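Mitochondrial enolase superfamily member 1 (Homo sapiens, PDB 4A35) catalyses the magnesium-dependent dehydration of L-fuconate to 2-keto-3-deoxy-L-fuconate, a step in the breakdown of L-fucose. Local coordinates at residues D203-L208 with M232-I237; I237-I242 with K246-D251. One frame throughout, in Å; residues are numbered along the deposited sequence.

Contact 1 (D203-L208 with M232-I237); sequences DTLKQL and MRRCQI
Leu205 reaches from helix 202-214 into the angle between Arg234 and Ile237, which stand one helical turn apart on helix 228-242. Its CD2 methyl does most of the touching: Leu205 CD2 lies 3.7 Å from Arg234 CB, with Arg234 CG close behind, and 3.8 Å from Ile237 CG2. The leucine side chain runs at about a right angle to the arginine stem and obliquely to the isoleucine. With Leu205 CG trans to its backbone N (chi1 179°), the branched end extends across to the neighbouring helix. Ile237 answers with its CG2 branch, which also presses against the stem of Lys206 where Lys206 CG lies 3.7 Å from Ile237 CG2; beyond that point the lysine chain runs out extended, and the two side chains cross at about a right angle. The axes of the two short helical segments approach to 10.3 Å and incline by 33°, as neighbouring outer helices of the C-terminal barrel domain. The Arg234 side chain meets Leu205 with CB and CG. Its chain bends at chi3 and carries the guanidinium to Asp230, Asp231 and the backbone O of Lys223, the probable proton donor/acceptor. No hydrogen bond crosses between the segments, so the side chains meet here through methyl and methylene groups, while the charged end of Arg234 is satisfied by partners beyond them.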
# COMPACT_ATOMS: atom_id res chain seq x y z
N ASP A 203 -25.30 -26.00 16.10
CA ASP A 203 -26.27 -25.45 17.05
C ASP A 203 -26.09 -23.95 17.21
O ASP A 203 -27.08 -23.21 17.10
CB ASP A 203 -26.15 -26.16 18.40
CG ASP A 203 -26.75 -27.56 18.42
OD1 ASP A 203 -27.56 -27.88 17.52
OD2 ASP A 203 -26.45 -28.32 19.38
N THR A 204 -24.85 -23.50 17.44
CA THR A 204 -24.59 -22.05 17.60
C THR A 204 -25.05 -21.27 16.36
O THR A 204 -25.70 -20.21 16.46
CB THR A 204 -23.10 -21.80 17.85
OG1 THR A 204 -22.75 -22.34 19.11
CG2 THR A 204 -22.76 -20.33 17.82
N LEU A 205 -24.66 -21.78 15.18
CA LEU A 205 -25.00 -21.09 13.93
C LEU A 205 -26.53 -21.07 13.72
O LEU A 205 -27.06 -20.04 13.31
CB LEU A 205 -24.28 -21.74 12.75
CG LEU A 205 -24.54 -21.15 11.37
CD1 LEU A 205 -24.24 -19.67 11.33
CD2 LEU A 205 -23.75 -21.93 10.32
N LYS A 206 -27.23 -22.21 14.03
CA LYS A 206 -28.69 -22.23 13.90
C LYS A 206 -29.33 -21.19 14.84
O LYS A 206 -30.27 -20.51 14.44
CB LYS A 206 -29.27 -23.64 14.17
CG LYS A 206 -28.87 -24.66 13.11
CD LYS A 206 -29.05 -26.10 13.60
CE LYS A 206 -28.69 -27.08 12.50
NZ LYS A 206 -28.89 -28.51 12.92
N GLN A 207 -28.80 -21.04 16.07
CA GLN A 207 -29.29 -20.08 17.08
C GLN A 207 -29.14 -18.62 16.58
O GLN A 207 -30.10 -17.84 16.65
CB GLN A 207 -28.55 -20.28 18.41
CG GLN A 207 -29.05 -21.52 19.17
CD GLN A 207 -28.27 -21.93 20.41
OE1 GLN A 207 -27.03 -21.91 20.47
NE2 GLN A 207 -29.00 -22.40 21.40
N LEU A 208 -27.96 -18.27 16.04
CA LEU A 208 -27.70 -16.91 15.51
C LEU A 208 -28.63 -16.58 14.33
O LEU A 208 -29.19 -15.47 14.28
CB LEU A 208 -26.25 -16.77 15.08
CG LEU A 208 -25.24 -16.83 16.21
CD1 LEU A 208 -23.86 -17.02 15.64
CD2 LEU A 208 -25.33 -15.58 17.11
N MET A 232 -19.39 -25.68 3.00
CA MET A 232 -20.63 -26.35 2.61
C MET A 232 -21.52 -26.62 3.83
O MET A 232 -22.71 -26.31 3.75
CB MET A 232 -20.36 -27.61 1.83
CG MET A 232 -20.42 -27.32 0.35
SD MET A 232 -19.69 -28.69 -0.46
CE MET A 232 -19.11 -27.92 -1.86
N ARG A 233 -20.93 -27.08 4.96
CA ARG A 233 -21.66 -27.30 6.22
C ARG A 233 -22.41 -26.01 6.67
O ARG A 233 -23.61 -26.07 6.94
CB ARG A 233 -20.70 -27.77 7.36
CG ARG A 233 -21.30 -27.67 8.80
CD ARG A 233 -20.29 -28.02 9.89
NE ARG A 233 -19.41 -26.89 10.25
CZ ARG A 233 -19.65 -26.00 11.22
NH1 ARG A 233 -20.78 -26.07 11.93
NH2 ARG A 233 -18.76 -25.04 11.48
N ARG A 234 -21.70 -24.86 6.75
CA ARG A 234 -22.28 -23.62 7.24
C ARG A 234 -23.25 -22.96 6.23
O ARG A 234 -24.25 -22.38 6.66
CB ARG A 234 -21.19 -22.64 7.71
CG ARG A 234 -20.44 -23.13 8.97
CD ARG A 234 -19.43 -22.09 9.46
NE ARG A 234 -18.39 -22.02 8.46
CZ ARG A 234 -18.17 -20.97 7.68
NH1 ARG A 234 -18.84 -19.83 7.87
NH2 ARG A 234 -17.27 -21.04 6.71
N CYS A 235 -22.94 -23.02 4.91
CA CYS A 235 -23.82 -22.44 3.89
C CYS A 235 -25.13 -23.24 3.85
O CYS A 235 -26.19 -22.64 3.76
CB CYS A 235 -23.14 -22.41 2.53
SG CYS A 235 -21.85 -21.16 2.40
N GLN A 236 -25.05 -24.57 4.01
CA GLN A 236 -26.25 -25.45 4.06
C GLN A 236 -27.16 -25.04 5.24
O GLN A 236 -28.37 -24.83 5.05
CB GLN A 236 -25.87 -26.93 4.17
CG GLN A 236 -27.08 -27.88 3.97
CD GLN A 236 -27.64 -27.76 2.57
OE1 GLN A 236 -26.97 -28.03 1.59
NE2 GLN A 236 -28.85 -27.27 2.45
N ILE A 237 -26.58 -24.86 6.42
CA ILE A 237 -27.35 -24.46 7.61
C ILE A 237 -28.02 -23.10 7.37
O ILE A 237 -29.22 -22.96 7.63
CB ILE A 237 -26.47 -24.47 8.89
CG1 ILE A 237 -26.16 -25.92 9.32
CG2 ILE A 237 -27.11 -23.65 10.04
CD1 ILE A 237 -24.96 -26.08 10.16

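Contact 2 (I237-I242 with K246-D251); sequences IIRDMI and KTLMMD. With MG (magnesium ion), chain B.
Arg239 and Lys246 tie the end of helix 228-242 to the start of strand 247-251, the second half of a beta-alpha-beta unit (strand 219-223, helix 228-242, strand 247-251) in the barrel domain of this member of the mandelate racemase/muconate lactonizing enzyme family. Helix and strand run nearly antiparallel, at 165°. Arg239 CG is anti to the backbone N (chi1 -173°), and bends at chi2 and chi3 bring the guanidinium over to the strand. Arg239 NH1 donates to Lys246 O at 2.8 Å in an almost straight bond (165° at the hydrogen), the oxygen lying at the guanidinium edge and near its plane; Gly243 O is a second acceptor for NH1. NH2 serves Phe271 O and water 1, and the same water accepts from Leu248 N at 3.0 Å. Leu248 CB covers one face of the group, 3.5 Å from Arg239 NH2. A leucine in place of Arg239 would probably leave Lys246 O without this donor and take from water 1 the donor NH2. The lysine returns a longer bond, Lys246 NZ to Ile242 O at 3.3 Å, and NZ also donates to water 2, which passes a hydrogen on to Met241 O; two carbonyls of the last helical turn are thus served by one ammonium group. Between these polar grips, Ile242 CD1 rests on Lys246 CB, and Ile238 CG2 meets Leu248 CD1. At the far end of the strand, Asp251 joins Glu277 and Glu306 around the magnesium ion: Asp251 OD2 binds the metal at 2.2 Å and receives Lys223 NZ, while Asp251 OD1 accepts from metal-bound water 3 at 2.6 Å.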
# COMPACT_ATOMS: atom_id res chain seq x y z
N ILE A 237 -26.58 -24.86 6.42
CA ILE A 237 -27.35 -24.46 7.61
C ILE A 237 -28.02 -23.10 7.37
O ILE A 237 -29.22 -22.96 7.63
CB ILE A 237 -26.47 -24.47 8.89
CG1 ILE A 237 -26.16 -25.92 9.32
CG2 ILE A 237 -27.11 -23.65 10.04
CD1 ILE A 237 -24.96 -26.08 10.16
N ILE A 238 -27.27 -22.10 6.87
CA ILE A 238 -27.85 -20.77 6.70
C ILE A 238 -28.96 -20.82 5.63
O ILE A 238 -30.06 -20.33 5.88
CB ILE A 238 -26.77 -19.71 6.39
CG1 ILE A 238 -25.79 -19.58 7.59
CG2 ILE A 238 -27.42 -18.35 6.07
CD1 ILE A 238 -24.47 -18.73 7.21
N ARG A 239 -28.67 -21.38 4.46
CA ARG A 239 -29.62 -21.45 3.36
C ARG A 239 -30.91 -22.21 3.77
O ARG A 239 -31.99 -21.74 3.40
CB ARG A 239 -28.95 -22.02 2.08
CG ARG A 239 -29.80 -21.98 0.80
CD ARG A 239 -30.47 -20.65 0.55
NE ARG A 239 -29.69 -19.79 -0.34
CZ ARG A 239 -30.02 -18.54 -0.61
NH1 ARG A 239 -31.05 -17.97 -0.00
NH2 ARG A 239 -29.29 -17.83 -1.46
N ASP A 240 -30.82 -23.26 4.62
CA ASP A 240 -31.98 -23.99 5.14
C ASP A 240 -32.78 -23.15 6.16
O ASP A 240 -34.00 -23.33 6.24
CB ASP A 240 -31.56 -25.31 5.80
CG ASP A 240 -31.07 -26.40 4.86
OD1 ASP A 240 -31.27 -26.27 3.61
OD2 ASP A 240 -30.43 -27.36 5.36
N MET A 241 -32.09 -22.30 6.97
CA MET A 241 -32.76 -21.44 7.97
C MET A 241 -33.46 -20.28 7.29
O MET A 241 -34.58 -19.94 7.66
CB MET A 241 -31.77 -20.87 9.02
CG MET A 241 -31.16 -21.86 10.03
SD MET A 241 -32.26 -22.62 11.23
CE MET A 241 -32.77 -21.17 12.19
N ILE A 242 -32.78 -19.62 6.33
CA ILE A 242 -33.27 -18.40 5.69
C ILE A 242 -34.18 -18.65 4.46
O ILE A 242 -34.94 -17.75 4.10
CB ILE A 242 -32.11 -17.40 5.36
CG1 ILE A 242 -31.30 -17.80 4.09
CG2 ILE A 242 -31.20 -17.18 6.59
CD1 ILE A 242 -30.32 -16.69 3.55
N LYS A 246 -34.45 -15.39 0.40
CA LYS A 246 -33.60 -14.44 1.15
C LYS A 246 -32.17 -14.35 0.55
O LYS A 246 -31.68 -15.29 -0.10
CB LYS A 246 -33.60 -14.78 2.67
CG LYS A 246 -34.97 -14.49 3.29
CD LYS A 246 -35.03 -14.53 4.81
CE LYS A 246 -36.47 -14.41 5.28
NZ LYS A 246 -37.27 -15.64 4.97
N THR A 247 -31.51 -13.17 0.70
CA THR A 247 -30.22 -12.88 0.14
C THR A 247 -29.09 -13.46 0.97
O THR A 247 -29.00 -13.23 2.17
CB THR A 247 -30.00 -11.35 -0.04
OG1 THR A 247 -31.10 -10.81 -0.79
CG2 THR A 247 -28.68 -11.02 -0.74
N LEU A 248 -28.26 -14.21 0.29
CA LEU A 248 -27.03 -14.77 0.87
C LEU A 248 -25.81 -14.22 0.11
O LEU A 248 -25.76 -14.31 -1.11
CB LEU A 248 -27.05 -16.31 0.81
CG LEU A 248 -25.79 -17.02 1.37
CD1 LEU A 248 -25.63 -16.74 2.89
CD2 LEU A 248 -25.85 -18.56 1.05
N MET A 249 -24.81 -13.67 0.84
CA MET A 249 -23.55 -13.20 0.26
C MET A 249 -22.40 -14.01 0.87
O MET A 249 -22.43 -14.31 2.06
CB MET A 249 -23.31 -11.69 0.50
CG MET A 249 -24.42 -10.86 -0.02
SD MET A 249 -25.54 -10.37 1.35
CE MET A 249 -25.80 -8.73 0.82
N MET A 250 -21.39 -14.31 0.08
CA MET A 250 -20.18 -15.02 0.56
C MET A 250 -18.97 -14.08 0.56
O MET A 250 -18.87 -13.20 -0.33
CB MET A 250 -19.91 -16.27 -0.29
CG MET A 250 -21.03 -17.32 -0.13
SD MET A 250 -20.75 -18.60 -1.36
CE MET A 250 -22.20 -19.69 -1.09
N ASP A 251 -18.01 -14.33 1.47
CA ASP A 251 -16.84 -13.47 1.61
C ASP A 251 -15.62 -14.34 1.87
O ASP A 251 -15.58 -15.05 2.88
CB ASP A 251 -17.09 -12.46 2.76
CG ASP A 251 -15.98 -11.42 2.93
OD1 ASP A 251 -14.92 -11.57 2.27
OD2 ASP A 251 -16.13 -10.50 3.76
MG MG B . -15.35 -8.48 3.62
O HOH W 1 -28.87 -14.99 -2.54
O HOH W 2 -36.81 -17.99 6.69
O HOH W 3 -13.85 -9.27 2.66
O HOH W 4 -14.12 -8.78 5.68
O HOH W 5 -16.49 -7.86 5.09

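In the fold
Contacts 1 and 2 follow one another along the chain and share helix 228-242, which meets helix 202-214 in the first and strand 247-251 in the second; their centres are about 9 Å apart. Ile237 belongs to both segment pairs but packs only in contact 1. The two join directly where Leu205 CD1 lies 4.0 Å from Ile238 CG1 and Cys235 SG lies 3.8 Å from Met250 CE. Both contacts border Lys223, the probable proton donor/acceptor: the side chain of Arg234 comes within about 5 Å of its side chain, nearest atoms, and that of Ile238 within about 8 Å. The nearest side-chain atom of Arg234 is about 13 Å from the magnesium ion held by Asp251, a residue of contact 2.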